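Local coordinates for MsStt7d protein (Micromonas, PDB 4IX5) that probably acts as a protein kinase, binding ATP with magnesium in the cleft between the two lobes of its kinase domain, at residues B[65-70]-B[107-112]; B[118-123]-B[170-175]. All blocks are in the same frame, centred on the assembly; numbering follows the deposited sequence.

Contact 1 (B[65-70]-B[107-112]). With ANP (phosphoaminophosphonic acid-adenylate ester), chain G.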
ATOM      1  N   CYS B  65       4.204 -14.252   5.897  1.00 16.37           N
ATOM      2  CA  CYS B  65       5.604 -14.374   5.507  0.52 16.09           C
ATOM      3  C   CYS B  65       6.486 -13.448   6.346  1.00 16.64           C
ATOM      4  O   CYS B  65       7.561 -13.861   6.807  1.00 14.08           O
ATOM      5  CB  CYS B  65       5.789 -14.100   4.015  0.52 19.18           C
ATOM      6  SG  CYS B  65       7.421 -14.577   3.402  0.52 20.14           S
ATOM      7  N   GLU B  66       6.046 -12.212   6.550  1.00 14.17           N
ATOM      8  CA  GLU B  66       6.788 -11.290   7.411  1.00 12.10           C
ATOM      9  C   GLU B  66       6.957 -11.908   8.800  1.00 14.15           C
ATOM     10  O   GLU B  66       8.031 -11.817   9.407  1.00 14.09           O
ATOM     11  CB  GLU B  66       6.091  -9.927   7.496  1.00 14.06           C
ATOM     12  CG  GLU B  66       6.763  -8.965   8.471  1.00 12.62           C
ATOM     13  CD  GLU B  66       6.228  -7.545   8.389  1.00 15.10           C
ATOM     14  OE1 GLU B  66       5.258  -7.295   7.637  1.00 13.72           O
ATOM     15  OE2 GLU B  66       6.788  -6.675   9.090  1.00 15.47           O
ATOM     16  N   MET B  67       5.900 -12.538   9.302  1.00 14.16           N
ATOM     17  CA  MET B  67       5.995 -13.247  10.579  1.00 11.97           C
ATOM     18  C   MET B  67       7.069 -14.341  10.548  1.00 14.78           C
ATOM     19  O   MET B  67       7.934 -14.398  11.432  1.00 17.12           O
ATOM     20  CB  MET B  67       4.640 -13.865  10.962  1.00 12.52           C
ATOM     21  CG  MET B  67       4.682 -14.617  12.281  1.00 12.46           C
ATOM     22  SD  MET B  67       3.006 -15.063  12.789  1.00 18.89           S
ATOM     23  CE  MET B  67       2.625 -16.346  11.598  1.00 27.17           C
ATOM     24  N   ASP B  68       6.994 -15.214   9.541  1.00 15.17           N
ATOM     25  CA  ASP B  68       7.946 -16.316   9.359  1.00 15.80           C
ATOM     26  C   ASP B  68       9.387 -15.802   9.313  1.00 15.64           C
ATOM     27  O   ASP B  68      10.272 -16.367   9.955  1.00 16.92           O
ATOM     28  CB  ASP B  68       7.677 -17.076   8.052  1.00 18.72           C
ATOM     29  CG  ASP B  68       6.401 -17.913   8.093  1.00 30.84           C
ATOM     30  OD1 ASP B  68       5.849 -18.125   9.186  1.00 26.48           O
ATOM     31  OD2 ASP B  68       5.963 -18.371   7.020  1.00 33.17           O
ATOM     32  N   VAL B  69       9.616 -14.749   8.538  1.00 13.43           N
ATOM     33  CA  VAL B  69      10.973 -14.201   8.409  1.00 14.91           C
ATOM     34  C   VAL B  69      11.422 -13.598   9.737  1.00 18.48           C
ATOM     35  O   VAL B  69      12.578 -13.737  10.115  1.00 17.01           O
ATOM     36  CB  VAL B  69      11.083 -13.178   7.267  1.00 20.33           C
ATOM     37  CG1 VAL B  69      12.494 -12.560   7.226  1.00 16.35           C
ATOM     38  CG2 VAL B  69      10.752 -13.838   5.933  1.00 19.55           C
ATOM     39  N   ASN B  70      10.504 -12.953  10.460  1.00 17.36           N
ATOM     40  CA  ASN B  70      10.849 -12.391  11.775  1.00 14.34           C
ATOM     41  C   ASN B  70      11.265 -13.462  12.767  1.00 15.57           C
ATOM     42  O   ASN B  70      12.177 -13.249  13.575  1.00 18.01           O
ATOM     43  CB  ASN B  70       9.714 -11.550  12.361  1.00 14.94           C
ATOM     44  CG  ASN B  70       9.853 -10.079  12.025  1.00 13.20           C
ATOM     45  OD1 ASN B  70      10.570  -9.335  12.705  1.00 15.91           O
ATOM     46  ND2 ASN B  70       9.180  -9.652  10.965  1.00 12.44           N
ATOM     47  N   LEU B 107      -4.813 -11.304  12.568  1.00 11.55           N
ATOM     48  CA  LEU B 107      -3.450 -11.556  13.021  1.00 11.54           C
ATOM     49  C   LEU B 107      -2.682 -10.263  13.253  1.00 11.45           C
ATOM     50  O   LEU B 107      -2.702  -9.364  12.417  1.00 13.11           O
ATOM     51  CB  LEU B 107      -2.710 -12.377  11.971  1.00 14.16           C
ATOM     52  CG  LEU B 107      -1.281 -12.784  12.296  1.00 16.55           C
ATOM     53  CD1 LEU B 107      -1.291 -13.681  13.515  1.00 19.44           C
ATOM     54  CD2 LEU B 107      -0.654 -13.510  11.106  1.00 15.10           C
ATOM     55  N   TRP B 108      -1.994 -10.184  14.386  1.00 12.01           N
ATOM     56  CA  TRP B 108      -1.154  -9.027  14.702  1.00 12.76           C
ATOM     57  C   TRP B 108       0.269  -9.493  14.949  1.00 12.45           C
ATOM     58  O   TRP B 108       0.487 -10.582  15.489  1.00 15.99           O
ATOM     59  CB  TRP B 108      -1.664  -8.326  15.965  1.00 11.23           C
ATOM     60  CG  TRP B 108      -2.948  -7.559  15.787  1.00  9.22           C
ATOM     61  CD1 TRP B 108      -4.226  -8.042  15.877  1.00 11.81           C
ATOM     62  CD2 TRP B 108      -3.061  -6.159  15.538  1.00 11.64           C
ATOM     63  NE1 TRP B 108      -5.126  -7.020  15.679  1.00 12.90           N
ATOM     64  CE2 TRP B 108      -4.433  -5.855  15.463  1.00 14.80           C
ATOM     65  CE3 TRP B 108      -2.130  -5.134  15.367  1.00 12.31           C
ATOM     66  CZ2 TRP B 108      -4.893  -4.567  15.225  1.00 15.61           C
ATOM     67  CZ3 TRP B 108      -2.588  -3.856  15.116  1.00 14.86           C
ATOM     68  CH2 TRP B 108      -3.955  -3.583  15.045  1.00 14.06           C
ATOM     69  N   LEU B 109       1.239  -8.677  14.545  1.00  9.50           N
ATOM     70  CA  LEU B 109       2.633  -8.898  14.945  1.00  9.47           C
ATOM     71  C   LEU B 109       3.062  -7.810  15.925  1.00 12.21           C
ATOM     72  O   LEU B 109       2.572  -6.681  15.871  1.00 13.73           O
ATOM     73  CB  LEU B 109       3.565  -8.877  13.727  1.00 13.02           C
ATOM     74  CG  LEU B 109       3.225  -9.832  12.578  1.00 12.35           C
ATOM     75  CD1 LEU B 109       4.343  -9.767  11.507  1.00 11.73           C
ATOM     76  CD2 LEU B 109       3.025 -11.266  13.069  1.00 16.10           C
ATOM     77  N   MET B 110       3.994  -8.136  16.816  1.00 13.43           N
ATOM     78  CA  MET B 110       4.442  -7.157  17.801  1.00 10.96           C
ATOM     79  C   MET B 110       5.968  -7.115  17.927  1.00 14.33           C
ATOM     80  O   MET B 110       6.638  -8.151  17.852  1.00 15.23           O
ATOM     81  CB  MET B 110       3.813  -7.475  19.166  1.00 14.12           C
ATOM     82  CG  MET B 110       4.089  -6.430  20.228  1.00 14.15           C
ATOM     83  SD  MET B 110       3.105  -6.751  21.704  1.00 17.65           S
ATOM     84  CE  MET B 110       3.993  -8.155  22.357  1.00 17.65           C
ATOM     85  N   TRP B 111       6.502  -5.906  18.094  1.00 13.18           N
ATOM     86  CA  TRP B 111       7.937  -5.697  18.267  1.00 12.07           C
ATOM     87  C   TRP B 111       8.157  -4.690  19.380  1.00 14.85           C
ATOM     88  O   TRP B 111       7.258  -3.914  19.713  1.00 14.56           O
ATOM     89  CB  TRP B 111       8.569  -5.086  17.004  1.00 11.16           C
ATOM     90  CG  TRP B 111       8.495  -5.891  15.755  1.00 11.46           C
ATOM     91  CD1 TRP B 111       9.454  -6.716  15.246  1.00 13.76           C
ATOM     92  CD2 TRP B 111       7.413  -5.909  14.826  1.00 10.91           C
ATOM     93  NE1 TRP B 111       9.029  -7.268  14.060  1.00 12.16           N
ATOM     94  CE2 TRP B 111       7.777  -6.789  13.779  1.00 10.51           C
ATOM     95  CE3 TRP B 111       6.165  -5.274  14.783  1.00 11.79           C
ATOM     96  CZ2 TRP B 111       6.948  -7.037  12.684  1.00  8.95           C
ATOM     97  CZ3 TRP B 111       5.334  -5.513  13.688  1.00 12.56           C
ATOM     98  CH2 TRP B 111       5.730  -6.400  12.656  1.00 12.14           C
ATOM     99  N   ALA B 112       9.359  -4.677  19.949  1.00 14.08           N
ATOM    100  CA  ALA B 112       9.734  -3.589  20.843  1.00 14.74           C
ATOM    101  C   ALA B 112       9.743  -2.282  20.069  1.00 16.06           C
ATOM    102  O   ALA B 112      10.167  -2.254  18.919  1.00 16.79           O
ATOM    103  CB  ALA B 112      11.120  -3.833  21.407  1.00 11.63           C
TER
HETATM  104  PG  ANP G 602       5.619   2.848   6.774  1.00 60.40           P
HETATM  105  O1G ANP G 602       5.127   3.085   5.403  1.00 61.93           O
HETATM  106  O2G ANP G 602       7.132   2.327   6.676  1.00 57.95           O
HETATM  107  O3G ANP G 602       5.564   4.243   7.549  1.00 55.00           O
HETATM  108  PB  ANP G 602       4.994  -0.064   7.131  1.00 66.47           P
HETATM  109  O1B ANP G 602       3.730  -0.771   6.819  1.00 61.75           O
HETATM  110  O2B ANP G 602       6.006  -0.117   5.874  1.00 64.65           O
HETATM  111  N3B ANP G 602       4.679   1.607   7.556  1.00 50.76           N
HETATM  112  PA  ANP G 602       7.022  -0.394   9.102  1.00 48.56           P
HETATM  113  O1A ANP G 602       7.411  -1.616   9.889  1.00 50.41           O
HETATM  114  O2A ANP G 602       7.967   0.137   8.054  1.00 60.54           O
HETATM  115  O3A ANP G 602       5.631  -0.803   8.406  1.00 63.01           O
HETATM  116  O5' ANP G 602       6.689   0.815  10.107  1.00 38.99           O
HETATM  117  C5' ANP G 602       6.077   2.046   9.710  1.00 33.58           C
HETATM  118  C4' ANP G 602       6.254   3.124  10.774  1.00 29.86           C
HETATM  119  O4' ANP G 602       6.291   2.535  12.074  1.00 22.38           O
HETATM  120  C3' ANP G 602       7.565   3.866  10.601  1.00 37.42           C
HETATM  121  O3' ANP G 602       7.377   5.240  10.887  1.00 44.77           O
HETATM  122  C2' ANP G 602       8.450   3.378  11.707  1.00 28.67           C
HETATM  123  O2' ANP G 602       9.128   4.516  12.210  1.00 34.48           O
HETATM  124  C1' ANP G 602       7.502   2.837  12.758  1.00 19.89           C
HETATM  125  N9  ANP G 602       8.053   1.603  13.348  1.00 15.62           N
HETATM  126  C8  ANP G 602       7.992   0.382  12.805  1.00 15.95           C
HETATM  127  N7  ANP G 602       8.585  -0.542  13.586  1.00 17.49           N
HETATM  128  C5  ANP G 602       9.045   0.103  14.660  1.00 14.67           C
HETATM  129  C6  ANP G 602       9.780  -0.275  15.877  1.00 17.13           C
HETATM  130  N6  ANP G 602      10.124  -1.557  16.082  1.00 19.77           N
HETATM  131  N1  ANP G 602      10.067   0.694  16.753  1.00 17.09           N
HETATM  132  C2  ANP G 602       9.724   1.969  16.547  1.00 19.58           C
HETATM  133  N3  ANP G 602       9.064   2.389  15.460  1.00 18.29           N
HETATM  134  C4  ANP G 602       8.706   1.518  14.499  1.00 17.09           C
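The edge of the W111 indole meets N70: its N-H, within the plane of the ring, points at the amide oxygen, and the two flat groups are turned 63° against each other. W111 NE1 to N70 OD1 is 2.9 Å and the bond is nearly straight, 170° at the hydrogen, yet the donor stands well above the carbonyl plane of the amide. The carboxylate of E66 comes to the same indole obliquely, OE2 lying 3.6 Å from W111 CZ2, while F84 meets the ring at an intermediate tilt. The amide is held at both ends, since N70 ND2 donates to E66 O at 2.9 Å, one turn back in its own helix; this bond and the one from the indole fix its rotation. That carbonyl also takes the backbone N-H of N70, the two donors reaching it from opposite faces.

Next to the amide-indole bond the contact is apolar. With CG anti to its backbone N (chi1 180°), M67 sends its chain across L109 at about a right angle, M67 CB lying 3.7 Å from L109 CD2. The other methyl, L109 CD1, fits 4.0 Å from E66 CG, and M67 SD approaches L107 CD2 at 4.3 Å. E66 runs extended past this leucine, and its OE1 forms a salt bridge with the nucleotide-binding lysine K50, an ion pair characteristic of the active conformation of protein kinases.

At the end of the strand, A112 O accepts a hydrogen bond from N6 of the ATP analogue at 2.9 Å, as a kinase hinge does. Helix 59-76, helix C of the N-lobe, thus packs on strand 106-112 of the five-stranded antiparallel sheet, with strand 45-52 on one flank and strand 84-90 on the other.

Contact 2 (B[118-123]-B[170-175]). With MG (magnesium ion), chain F; ANP (phosphoaminophosphonic acid-adenylate ester), chain G.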
ATOM      1  N   THR B 118      13.492   7.682  13.029  1.00 20.88           N
ATOM      2  CA  THR B 118      14.148   6.892  11.992  1.00 17.68           C
ATOM      3  C   THR B 118      15.353   7.688  11.559  1.00 20.71           C
ATOM      4  O   THR B 118      15.439   8.894  11.803  1.00 19.95           O
ATOM      5  CB  THR B 118      13.278   6.649  10.741  1.00 14.74           C
ATOM      6  OG1 THR B 118      13.034   7.893  10.066  1.00 18.16           O
ATOM      7  CG2 THR B 118      11.975   5.972  11.121  1.00 22.75           C
ATOM      8  N   VAL B 119      16.282   7.014  10.901  1.00 12.73           N
ATOM      9  CA  VAL B 119      17.460   7.687  10.390  1.00 14.34           C
ATOM     10  C   VAL B 119      17.027   8.724   9.365  1.00 20.63           C
ATOM     11  O   VAL B 119      17.635   9.781   9.247  1.00 17.08           O
ATOM     12  CB  VAL B 119      18.455   6.674   9.806  1.00 15.21           C
ATOM     13  CG1 VAL B 119      19.522   7.380   8.970  1.00 16.92           C
ATOM     14  CG2 VAL B 119      19.081   5.864  10.956  1.00 15.79           C
ATOM     15  N   GLU B 120      15.948   8.432   8.651  1.00 14.39           N
ATOM     16  CA  GLU B 120      15.455   9.374   7.644  1.00 15.26           C
ATOM     17  C   GLU B 120      15.053  10.684   8.314  1.00 18.53           C
ATOM     18  O   GLU B 120      15.470  11.775   7.900  1.00 18.98           O
ATOM     19  CB  GLU B 120      14.266   8.786   6.884  1.00 16.26           C
ATOM     20  CG  GLU B 120      13.684   9.749   5.837  1.00 18.48           C
ATOM     21  CD  GLU B 120      12.361   9.262   5.281  1.00 23.58           C
ATOM     22  OE1 GLU B 120      11.330   9.494   5.942  1.00 22.77           O
ATOM     23  OE2 GLU B 120      12.351   8.635   4.200  1.00 23.35           O
ATOM     24  N   ALA B 121      14.241  10.566   9.357  1.00 18.12           N
ATOM     25  CA  ALA B 121      13.755  11.726  10.091  1.00 22.11           C
ATOM     26  C   ALA B 121      14.910  12.513  10.705  1.00 24.11           C
ATOM     27  O   ALA B 121      14.951  13.739  10.624  1.00 23.43           O
ATOM     28  CB  ALA B 121      12.753  11.289  11.176  1.00 20.94           C
ATOM     29  N   LEU B 122      15.858  11.799  11.300  1.00 20.22           N
ATOM     30  CA  LEU B 122      16.988  12.445  11.962  1.00 19.33           C
ATOM     31  C   LEU B 122      17.913  13.149  10.992  1.00 19.69           C
ATOM     32  O   LEU B 122      18.308  14.291  11.227  1.00 23.82           O
ATOM     33  CB  LEU B 122      17.788  11.420  12.769  1.00 18.38           C
ATOM     34  CG  LEU B 122      17.093  10.854  14.007  1.00 23.62           C
ATOM     35  CD1 LEU B 122      17.775   9.569  14.411  1.00 19.88           C
ATOM     36  CD2 LEU B 122      17.115  11.861  15.144  1.00 26.30           C
ATOM     37  N   MET B 123      18.281  12.463   9.915  1.00 17.46           N
ATOM     38  CA  MET B 123      19.237  13.026   8.967  1.00 19.59           C
ATOM     39  C   MET B 123      18.656  14.274   8.313  1.00 19.77           C
ATOM     40  O   MET B 123      19.386  15.175   7.904  1.00 20.28           O
ATOM     41  CB  MET B 123      19.647  11.994   7.909  1.00 19.94           C
ATOM     42  CG  MET B 123      18.601  11.721   6.833  1.00 17.70           C
ATOM     43  SD  MET B 123      19.108  10.406   5.702  1.00 19.93           S
ATOM     44  CE  MET B 123      17.877  10.572   4.397  1.00 16.72           C
ATOM     45  N   LYS B 170      16.782   1.343   3.570  1.00 12.67           N
ATOM     46  CA  LYS B 170      16.744   2.788   3.337  1.00 12.71           C
ATOM     47  C   LYS B 170      16.728   3.428   4.713  1.00 16.01           C
ATOM     48  O   LYS B 170      16.463   2.750   5.703  1.00 14.63           O
ATOM     49  CB  LYS B 170      15.488   3.184   2.528  1.00 12.26           C
ATOM     50  CG  LYS B 170      14.189   2.754   3.190  1.00 14.09           C
ATOM     51  CD  LYS B 170      13.009   2.906   2.229  1.00 16.39           C
ATOM     52  CE  LYS B 170      11.699   2.447   2.852  1.00 19.53           C
ATOM     53  NZ  LYS B 170      10.764   2.058   1.765  1.00 18.25           N
ATOM     54  N   PRO B 171      17.013   4.733   4.791  1.00 11.40           N
ATOM     55  CA  PRO B 171      17.044   5.427   6.077  1.00 13.34           C
ATOM     56  C   PRO B 171      15.722   5.335   6.818  1.00 13.30           C
ATOM     57  O   PRO B 171      15.720   5.285   8.046  1.00 13.76           O
ATOM     58  CB  PRO B 171      17.361   6.867   5.676  1.00 18.64           C
ATOM     59  CG  PRO B 171      18.236   6.689   4.454  1.00 17.47           C
ATOM     60  CD  PRO B 171      17.578   5.561   3.708  1.00 15.35           C
ATOM     61  N   ALA B 172      14.619   5.291   6.085  1.00 13.20           N
ATOM     62  CA  ALA B 172      13.308   5.193   6.714  1.00 15.79           C
ATOM     63  C   ALA B 172      13.110   3.883   7.467  1.00 17.91           C
ATOM     64  O   ALA B 172      12.245   3.785   8.342  1.00 16.56           O
ATOM     65  CB  ALA B 172      12.209   5.363   5.668  1.00 16.68           C
ATOM     66  N   ASN B 173      13.896   2.872   7.115  1.00 13.96           N
ATOM     67  CA  ASN B 173      13.785   1.567   7.776  1.00 10.74           C
ATOM     68  C   ASN B 173      14.967   1.296   8.702  1.00 13.42           C
ATOM     69  O   ASN B 173      15.336   0.145   8.937  1.00 12.82           O
ATOM     70  CB  ASN B 173      13.620   0.449   6.741  1.00 12.13           C
ATOM     71  CG  ASN B 173      12.177   0.316   6.269  1.00 15.59           C
ATOM     72  OD1 ASN B 173      11.262   0.724   6.978  1.00 14.08           O
ATOM     73  ND2 ASN B 173      11.973  -0.259   5.093  1.00 17.07           N
ATOM     74  N   LEU B 174      15.561   2.367   9.210  1.00 11.13           N
ATOM     75  CA  LEU B 174      16.612   2.265  10.222  1.00 10.27           C
ATOM     76  C   LEU B 174      16.210   3.115  11.422  1.00 12.16           C
ATOM     77  O   LEU B 174      15.756   4.256  11.270  1.00 14.33           O
ATOM     78  CB  LEU B 174      17.957   2.735   9.652  1.00 11.18           C
ATOM     79  CG  LEU B 174      18.588   1.814   8.603  1.00 11.61           C
ATOM     80  CD1 LEU B 174      19.653   2.548   7.809  1.00 15.38           C
ATOM     81  CD2 LEU B 174      19.184   0.576   9.276  1.00 13.97           C
ATOM     82  N   ILE B 175      16.385   2.564  12.623  1.00  9.49           N
ATOM     83  CA  ILE B 175      16.147   3.325  13.838  1.00  7.92           C
ATOM     84  C   ILE B 175      17.409   3.301  14.693  1.00 13.60           C
ATOM     85  O   ILE B 175      18.009   2.249  14.864  1.00 15.03           O
ATOM     86  CB  ILE B 175      14.986   2.714  14.650  1.00 12.38           C
ATOM     87  CG1 ILE B 175      13.693   2.794  13.843  1.00 18.98           C
ATOM     88  CG2 ILE B 175      14.831   3.413  16.009  1.00 12.16           C
ATOM     89  CD1 ILE B 175      12.499   2.217  14.580  1.00 22.57           C
TER
HETATM   90 MG    MG F 601       8.811   0.640   6.316  1.00 45.24          MG
HETATM   91  PG  ANP G 602       5.619   2.848   6.774  1.00 60.40           P
HETATM   92  O1G ANP G 602       5.127   3.085   5.403  1.00 61.93           O
HETATM   93  O2G ANP G 602       7.132   2.327   6.676  1.00 57.95           O
HETATM   94  O3G ANP G 602       5.564   4.243   7.549  1.00 55.00           O
HETATM   95  PB  ANP G 602       4.994  -0.064   7.131  1.00 66.47           P
HETATM   96  O1B ANP G 602       3.730  -0.771   6.819  1.00 61.75           O
HETATM   97  O2B ANP G 602       6.006  -0.117   5.874  1.00 64.65           O
HETATM   98  N3B ANP G 602       4.679   1.607   7.556  1.00 50.76           N
HETATM   99  PA  ANP G 602       7.022  -0.394   9.102  1.00 48.56           P
HETATM  100  O1A ANP G 602       7.411  -1.616   9.889  1.00 50.41           O
HETATM  101  O2A ANP G 602       7.967   0.137   8.054  1.00 60.54           O
HETATM  102  O3A ANP G 602       5.631  -0.803   8.406  1.00 63.01           O
HETATM  103  O5' ANP G 602       6.689   0.815  10.107  1.00 38.99           O
HETATM  104  C5' ANP G 602       6.077   2.046   9.710  1.00 33.58           C
HETATM  105  C4' ANP G 602       6.254   3.124  10.774  1.00 29.86           C
HETATM  106  O4' ANP G 602       6.291   2.535  12.074  1.00 22.38           O
HETATM  107  C3' ANP G 602       7.565   3.866  10.601  1.00 37.42           C
HETATM  108  O3' ANP G 602       7.377   5.240  10.887  1.00 44.77           O
HETATM  109  C2' ANP G 602       8.450   3.378  11.707  1.00 28.67           C
HETATM  110  O2' ANP G 602       9.128   4.516  12.210  1.00 34.48           O
HETATM  111  C1' ANP G 602       7.502   2.837  12.758  1.00 19.89           C
HETATM  112  N9  ANP G 602       8.053   1.603  13.348  1.00 15.62           N
HETATM  113  C8  ANP G 602       7.992   0.382  12.805  1.00 15.95           C
HETATM  114  N7  ANP G 602       8.585  -0.542  13.586  1.00 17.49           N
HETATM  115  C5  ANP G 602       9.045   0.103  14.660  1.00 14.67           C
HETATM  116  C6  ANP G 602       9.780  -0.275  15.877  1.00 17.13           C
HETATM  117  N6  ANP G 602      10.124  -1.557  16.082  1.00 19.77           N
HETATM  118  N1  ANP G 602      10.067   0.694  16.753  1.00 17.09           N
HETATM  119  C2  ANP G 602       9.724   1.969  16.547  1.00 19.58           C
HETATM  120  N3  ANP G 602       9.064   2.389  15.460  1.00 18.29           N
HETATM  121  C4  ANP G 602       8.706   1.518  14.499  1.00 17.09           C
HETATM  122  O   HOH W   1      14.432   6.850   3.556  1.00 17.37           O
HETATM  123  O   HOH W   2       8.793   2.975   5.390  1.00 54.41           O
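V119 and L174 join the start of helix 119-125 to the end of the kinase catalytic loop and the strand that follows it; K170 and N173 belong to the family's HxDxKxxN motif. V119 N donates to L174 O at 2.8 Å, tilted from the carbonyl plane, and the next N-H, that of E120, makes a weak bond to P171 O at 3.2 Å. Two amides of the first helical turn, which lack acceptors within the helix, are thereby served by the loop and strand. A third is capped from within: T118 is the N-cap, its OG1 lying between backbone N and carbonyl carbon (chi1 66°) and accepting from A121 N in a nearly straight bond.

P171 O also takes L174 N, a turn within the loop, while a water bridges the segments by giving a hydrogen bond to E120 OE2 and accepting from A172 N. Around these bonds, V119 CG2 lies 3.6 Å from L174 CB with the side chains side by side, and M123 lays SD and CE against CB and CG of P171. Helix 247-261 adds cover to V119, M123 and P171.

K170 NZ pairs with D168 and D212. Pointing away from helix 119-125, N173 donates through ND2 to D168 O, which holds the amide for the metal. The magnesium ion is shared with D188, two phosphate oxygens of the nucleotide analogue and a water, and N173 OD1 binds it at 2.5 Å.

The two contacts stand on either side of the nucleotide cleft, their centres about 21 Å apart and their nearest atoms about 7 Å apart without touching. They come in series along the chain: contact 1 closes at the end of strand 106-112, and helix 119-125, which opens contact 2, is the next helix or strand. Contact 1 belongs to the N-lobe, joining its sheet to helix 59-76, whereas contact 2 lies on the C-lobe side of the nucleotide. The connection between them carries E114, whose backbone N is hydrogen-bonded to the analogue. Contact 1 bonds the adenine amino group through A112 O, while contact 2 packs I175 on the base and T118 at the ribose and reaches the phosphates through magnesium.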